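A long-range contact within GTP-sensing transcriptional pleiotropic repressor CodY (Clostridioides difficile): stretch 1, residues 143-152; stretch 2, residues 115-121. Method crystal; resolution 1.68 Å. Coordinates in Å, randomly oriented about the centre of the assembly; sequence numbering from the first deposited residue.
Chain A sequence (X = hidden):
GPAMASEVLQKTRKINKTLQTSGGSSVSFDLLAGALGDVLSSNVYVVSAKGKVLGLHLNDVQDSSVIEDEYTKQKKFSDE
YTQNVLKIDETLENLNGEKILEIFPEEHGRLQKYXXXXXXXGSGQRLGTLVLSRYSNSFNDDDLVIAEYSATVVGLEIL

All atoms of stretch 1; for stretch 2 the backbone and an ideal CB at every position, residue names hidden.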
ATOM      1  N   ASP A 143       0.016 -11.751  32.328  1.00 19.34           N
ATOM      2  CA  ASP A 143      -1.057 -10.790  31.731  1.00 21.71           C
ATOM      3  C   ASP A 143      -0.371  -9.658  30.992  1.00 21.84           C
ATOM      4  O   ASP A 143      -0.803  -9.273  29.843  1.00 23.20           O
ATOM      5  CB  ASP A 143      -1.862 -10.270  32.820  1.00 24.65           C
ATOM      6  CG  ASP A 143      -2.742 -11.303  33.486  1.00 22.69           C
ATOM      7  OD1 ASP A 143      -3.186 -12.304  32.911  1.00 26.96           O
ATOM      8  OD2 ASP A 143      -2.981 -11.080  34.703  1.00 25.38           O
ATOM      9  N   LEU A 144       0.681  -9.132  31.559  1.00 19.70           N
ATOM     10  CA  LEU A 144       1.497  -8.095  30.946  1.00 22.52           C
ATOM     11  C   LEU A 144       2.175  -8.501  29.680  1.00 21.22           C
ATOM     12  O   LEU A 144       2.301  -7.698  28.741  1.00 20.94           O
ATOM     13  CB  LEU A 144       2.436  -7.416  31.944  1.00 23.85           C
ATOM     14  CG  LEU A 144       1.962  -6.730  33.203  1.00 22.57           C
ATOM     15  CD1 LEU A 144       3.069  -5.992  34.007  1.00 27.52           C
ATOM     16  CD2 LEU A 144       0.885  -5.713  32.859  1.00 24.11           C
ATOM     17  N   VAL A 145       2.676  -9.780  29.601  1.00 18.59           N
ATOM     18  CA  VAL A 145       3.232 -10.268  28.400  1.00 19.15           C
ATOM     19  C   VAL A 145       2.155 -10.092  27.285  1.00 18.86           C
ATOM     20  O   VAL A 145       2.516  -9.660  26.177  1.00 21.79           O
ATOM     21  CB  VAL A 145       3.659 -11.750  28.472  1.00 22.09           C
ATOM     22  CG1 VAL A 145       3.975 -12.418  27.163  1.00 21.07           C
ATOM     23  CG2 VAL A 145       4.920 -11.744  29.404  1.00 20.37           C
ATOM     24  N   ILE A 146       1.007 -10.609  27.562  1.00 18.38           N
ATOM     25  CA  ILE A 146      -0.085 -10.685  26.528  1.00 20.16           C
ATOM     26  C   ILE A 146      -0.440  -9.230  26.153  1.00 22.20           C
ATOM     27  O   ILE A 146      -0.531  -8.892  24.981  1.00 23.47           O
ATOM     28  CB  ILE A 146      -1.295 -11.441  26.992  1.00 22.25           C
ATOM     29  CG1 ILE A 146      -0.867 -12.951  27.188  1.00 24.86           C
ATOM     30  CG2 ILE A 146      -2.481 -11.311  26.031  1.00 27.49           C
ATOM     31  CD1 ILE A 146      -1.889 -13.697  27.919  1.00 33.06           C
ATOM     32  N   ALA A 147      -0.582  -8.425  27.142  1.00 17.28           N
ATOM     33  CA  ALA A 147      -0.929  -6.958  26.879  1.00 18.85           C
ATOM     34  C   ALA A 147       0.098  -6.246  26.121  1.00 22.29           C
ATOM     35  O   ALA A 147      -0.225  -5.467  25.158  1.00 22.51           O
ATOM     36  CB  ALA A 147      -1.229  -6.224  28.109  1.00 20.58           C
ATOM     37  N   GLU A 148       1.368  -6.415  26.437  1.00 20.65           N
ATOM     38  CA  GLU A 148       2.391  -5.731  25.793  1.00 20.28           C
ATOM     39  C   GLU A 148       2.666  -6.166  24.370  1.00 19.12           C
ATOM     40  O   GLU A 148       2.947  -5.278  23.475  1.00 23.88           O
ATOM     41  CB  GLU A 148       3.673  -5.683  26.612  1.00 21.23           C
ATOM     42  CG  GLU A 148       3.495  -4.846  27.850  1.00 22.14           C
ATOM     43  CD  GLU A 148       4.736  -4.597  28.652  1.00 30.13           C
ATOM     44  OE1 GLU A 148       5.848  -5.002  28.191  1.00 28.06           O
ATOM     45  OE2 GLU A 148       4.555  -3.957  29.727  1.00 31.12           O
ATOM     46  N   TYR A 149       2.618  -7.478  24.094  1.00 19.89           N
ATOM     47  CA  TYR A 149       2.803  -7.888  22.800  1.00 21.70           C
ATOM     48  C   TYR A 149       1.548  -7.448  21.952  1.00 20.10           C
ATOM     49  O   TYR A 149       1.750  -7.085  20.784  1.00 22.69           O
ATOM     50  CB  TYR A 149       3.198  -9.319  22.561  1.00 24.94           C
ATOM     51  CG  TYR A 149       2.225 -10.330  22.413  1.00 24.92           C
ATOM     52  CD1 TYR A 149       1.466 -10.498  21.203  1.00 23.84           C
ATOM     53  CD2 TYR A 149       2.141 -11.351  23.386  1.00 32.71           C
ATOM     54  CE1 TYR A 149       0.628 -11.557  21.052  1.00 24.94           C
ATOM     55  CE2 TYR A 149       1.290 -12.384  23.230  1.00 30.12           C
ATOM     56  CZ  TYR A 149       0.569 -12.526  22.057  1.00 29.44           C
ATOM     57  OH  TYR A 149      -0.259 -13.590  21.942  1.00 31.03           O
ATOM     58  N   SER A 150       0.385  -7.513  22.534  1.00 19.02           N
ATOM     59  CA  SER A 150      -0.853  -7.077  21.794  1.00 19.68           C
ATOM     60  C   SER A 150      -0.789  -5.600  21.467  1.00 20.93           C
ATOM     61  O   SER A 150      -1.104  -5.248  20.270  1.00 21.15           O
ATOM     62  CB  SER A 150      -2.065  -7.369  22.639  1.00 23.12           C
ATOM     63  OG  SER A 150      -2.382  -8.740  22.743  1.00 23.46           O
ATOM     64  N   ALA A 151      -0.319  -4.788  22.386  1.00 17.32           N
ATOM     65  CA  ALA A 151      -0.046  -3.335  22.096  1.00 19.29           C
ATOM     66  C   ALA A 151       0.950  -3.105  21.023  1.00 20.43           C
ATOM     67  O   ALA A 151       0.777  -2.250  20.126  1.00 21.44           O
ATOM     68  CB  ALA A 151       0.334  -2.576  23.341  1.00 23.25           C
ATOM     69  N   THR A 152       2.064  -3.873  21.029  1.00 22.25           N
ATOM     70  CA  THR A 152       3.021  -3.792  20.002  1.00 21.46           C
ATOM     71  C   THR A 152       2.430  -4.167  18.614  1.00 20.73           C
ATOM     72  O   THR A 152       2.751  -3.513  17.608  1.00 25.36           O
ATOM     73  CB  THR A 152       4.237  -4.737  20.374  1.00 20.24           C
ATOM     74  OG1 THR A 152       4.828  -4.183  21.549  1.00 24.25           O
ATOM     75  CG2 THR A 152       5.239  -4.758  19.324  1.00 25.08           C
ATOM     76  N   UNK A 115      -6.500  -1.448  36.969  1.00 21.92           N
ATOM     77  CA  UNK A 115      -6.335  -0.952  35.603  1.00 22.98           C
ATOM     78  C   UNK A 115      -4.858  -0.917  35.178  1.00 21.00           C
ATOM     79  O   UNK A 115      -3.988  -0.429  35.934  1.00 26.92           O
ATOM     80  CB  UNK A 115      -6.945   0.446  35.480  1.00 22.98           C
ATOM     81  N   UNK A 116      -4.575  -1.483  34.023  1.00 18.33           N
ATOM     82  CA  UNK A 116      -3.297  -1.448  33.416  1.00 21.38           C
ATOM     83  C   UNK A 116      -3.309  -0.599  32.132  1.00 22.06           C
ATOM     84  O   UNK A 116      -4.212  -0.765  31.285  1.00 24.71           O
ATOM     85  CB  UNK A 116      -2.829  -2.876  33.127  1.00 21.38           C
ATOM     86  N   UNK A 117      -2.316   0.232  32.010  1.00 22.01           N
ATOM     87  CA  UNK A 117      -2.177   1.193  30.869  1.00 21.70           C
ATOM     88  C   UNK A 117      -0.859   0.971  30.158  1.00 23.69           C
ATOM     89  O   UNK A 117       0.279   1.070  30.761  1.00 25.08           O
ATOM     90  CB  UNK A 117      -2.263   2.643  31.350  1.00 21.70           C
ATOM     91  N   UNK A 118      -1.009   0.554  28.904  1.00 20.55           N
ATOM     92  CA  UNK A 118       0.121   0.162  28.082  1.00 21.65           C
ATOM     93  C   UNK A 118       0.276   1.107  26.912  1.00 20.92           C
ATOM     94  O   UNK A 118      -0.646   1.122  26.039  1.00 22.76           O
ATOM     95  CB  UNK A 118      -0.042  -1.277  27.587  1.00 21.65           C
ATOM     96  N   UNK A 119       1.432   1.796  26.847  1.00 25.42           N
ATOM     97  CA  UNK A 119       1.670   2.630  25.637  1.00 24.18           C
ATOM     98  C   UNK A 119       1.729   1.797  24.373  1.00 25.41           C
ATOM     99  O   UNK A 119       2.303   0.697  24.318  1.00 23.14           O
ATOM    100  CB  UNK A 119       2.973   3.419  25.777  1.00 24.18           C
ATOM    101  N   UNK A 120       1.170   2.329  23.271  1.00 22.30           N
ATOM    102  CA  UNK A 120       1.257   1.689  21.982  1.00 24.07           C
ATOM    103  C   UNK A 120       2.247   2.511  21.176  1.00 25.21           C
ATOM    104  O   UNK A 120       2.028   3.722  20.921  1.00 24.36           O
ATOM    105  CB  UNK A 120      -0.106   1.587  21.295  1.00 24.07           C
ATOM    106  N   UNK A 121       3.322   1.872  20.773  1.00 25.78           N
ATOM    107  CA  UNK A 121       4.446   2.484  20.131  1.00 25.49           C
ATOM    108  C   UNK A 121       4.661   1.756  18.804  1.00 26.21           C
ATOM    109  O   UNK A 121       4.378   0.564  18.640  1.00 31.81           O
ATOM    110  CB  UNK A 121       5.690   2.437  21.020  1.00 25.49           C
TER

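Helix 143-152 runs over strand 115-121 with their N-to-C directions 27° apart and an axial closest approach of 7.7 Å. The CA-CA separation shrinks from 8.6 Å (Leu144 to position 116) through 6.7 Å (Glu148 to 118) to 5.2 Å (Ala151 to 120), so the room for side chains narrows along the strand.

Position 115 has extended angles (-126/130), and no atom of the helix lies within 5.5 Å of its ideal CB. Stretch 1 therefore sets no preference. The deposited residue is Thr115, which makes no contact here.

At position 116 CA-to-CB points toward the helix, and the ideal CB lies 4.7 Å from Leu144 CD2. A methyl-bearing side chain of moderate size, such as valine, threonine or isoleucine, would suit this apolar neighbour. The residue is Thr116, chi1 m; its CG2 packs 3.7 Å from Leu144 CD2, while its OG1 is hydrogen-bonded elsewhere in the structure.

Position 117 (-123/115) again has no helix atom within 5.5 Å of its ideal CB; many residues would fit. It is Val117, out of reach.

Position 118 points toward the helix. Its ideal CB has two carbon neighbours, Ala151 CB at 4.5 Å and Glu148 CG at 5.0 Å, and a carbonyl oxygen, Ala147 O, at 4.8 Å, which already accepts the backbone hydrogen bond from Ala151 N. The surface favours a compact, largely apolar residue: valine, alanine or perhaps isoleucine. Val118, chi1 t, uses both methyls: CG1 lies 3.7 Å from Ala151 CB and 4.0 Å from Glu148 CG, while CG2 lies 4.2 Å from Ala147 CB.

Position 119 points away, with no helix atom within 5.5 Å of the ideal CB. Its phi of -62° is compatible with proline, though not unique to it. Pro119 is deposited, and its ring makes no contact with the helix; its backbone O lies 3.9 Å from Ala151 CB.

Position 120 points sideways where the backbones are nearest, its ideal CB 4.1 Å from Ala151 O and 4.7 Å from Ala151 CB. A beta-branched aliphatic residue would suit the methyl; threonine is also possible beside the carbonyl. Ile120 (m, t) places CG1 3.9 Å from Ala151 CB and CG2 3.5 Å from Ala151 O, the latter a contact without a hydrogen bond.

Position 121 is sideways and its ideal CB has no helix atom within 5.5 Å, leaving the choice wide. Leu121 makes no direct contact, but a water donates to Leu121 O (2.6 Å from the water O) and Thr152 O (2.8 Å from the same atom).

Stretch 2 115-121: TTVVPIL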
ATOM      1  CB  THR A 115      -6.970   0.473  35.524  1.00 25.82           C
ATOM      2  OG1 THR A 115      -8.366   0.338  35.839  1.00 27.60           O
ATOM      3  CG2 THR A 115      -6.741   1.013  34.036  1.00 28.57           C
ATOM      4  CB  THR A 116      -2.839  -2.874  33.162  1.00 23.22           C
ATOM      5  OG1 THR A 116      -2.616  -3.491  34.484  1.00 23.92           O
ATOM      6  CG2 THR A 116      -1.557  -2.943  32.319  1.00 27.50           C
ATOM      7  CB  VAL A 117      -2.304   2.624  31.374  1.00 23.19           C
ATOM      8  CG1 VAL A 117      -2.284   3.612  30.168  1.00 23.68           C
ATOM      9  CG2 VAL A 117      -3.549   2.813  32.252  1.00 26.06           C
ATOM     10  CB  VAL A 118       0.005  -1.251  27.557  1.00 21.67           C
ATOM     11  CG1 VAL A 118       1.279  -1.646  26.794  1.00 23.93           C
ATOM     12  CG2 VAL A 118      -0.308  -2.203  28.722  1.00 24.72           C
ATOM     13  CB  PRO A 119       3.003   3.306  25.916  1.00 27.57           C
ATOM     14  CG  PRO A 119       3.061   3.413  27.432  1.00 28.38           C
ATOM     15  CD  PRO A 119       2.411   2.135  27.915  1.00 26.04           C
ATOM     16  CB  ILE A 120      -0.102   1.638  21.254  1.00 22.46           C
ATOM     17  CG1 ILE A 120      -1.113   0.781  22.003  1.00 24.89           C
ATOM     18  CG2 ILE A 120       0.074   1.193  19.831  1.00 26.07           C
ATOM     19  CD1 ILE A 120      -2.587   0.725  21.559  1.00 24.74           C
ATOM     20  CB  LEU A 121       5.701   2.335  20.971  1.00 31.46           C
ATOM     21  CG  LEU A 121       5.607   2.788  22.449  1.00 35.53           C
ATOM     22  CD1 LEU A 121       6.906   2.517  23.229  1.00 44.32           C
ATOM     23  CD2 LEU A 121       5.212   4.250  22.569  1.00 32.47           C
TER
HETATM   24  O   HOH W   1       4.880  -1.649  17.375  1.00 31.47           O
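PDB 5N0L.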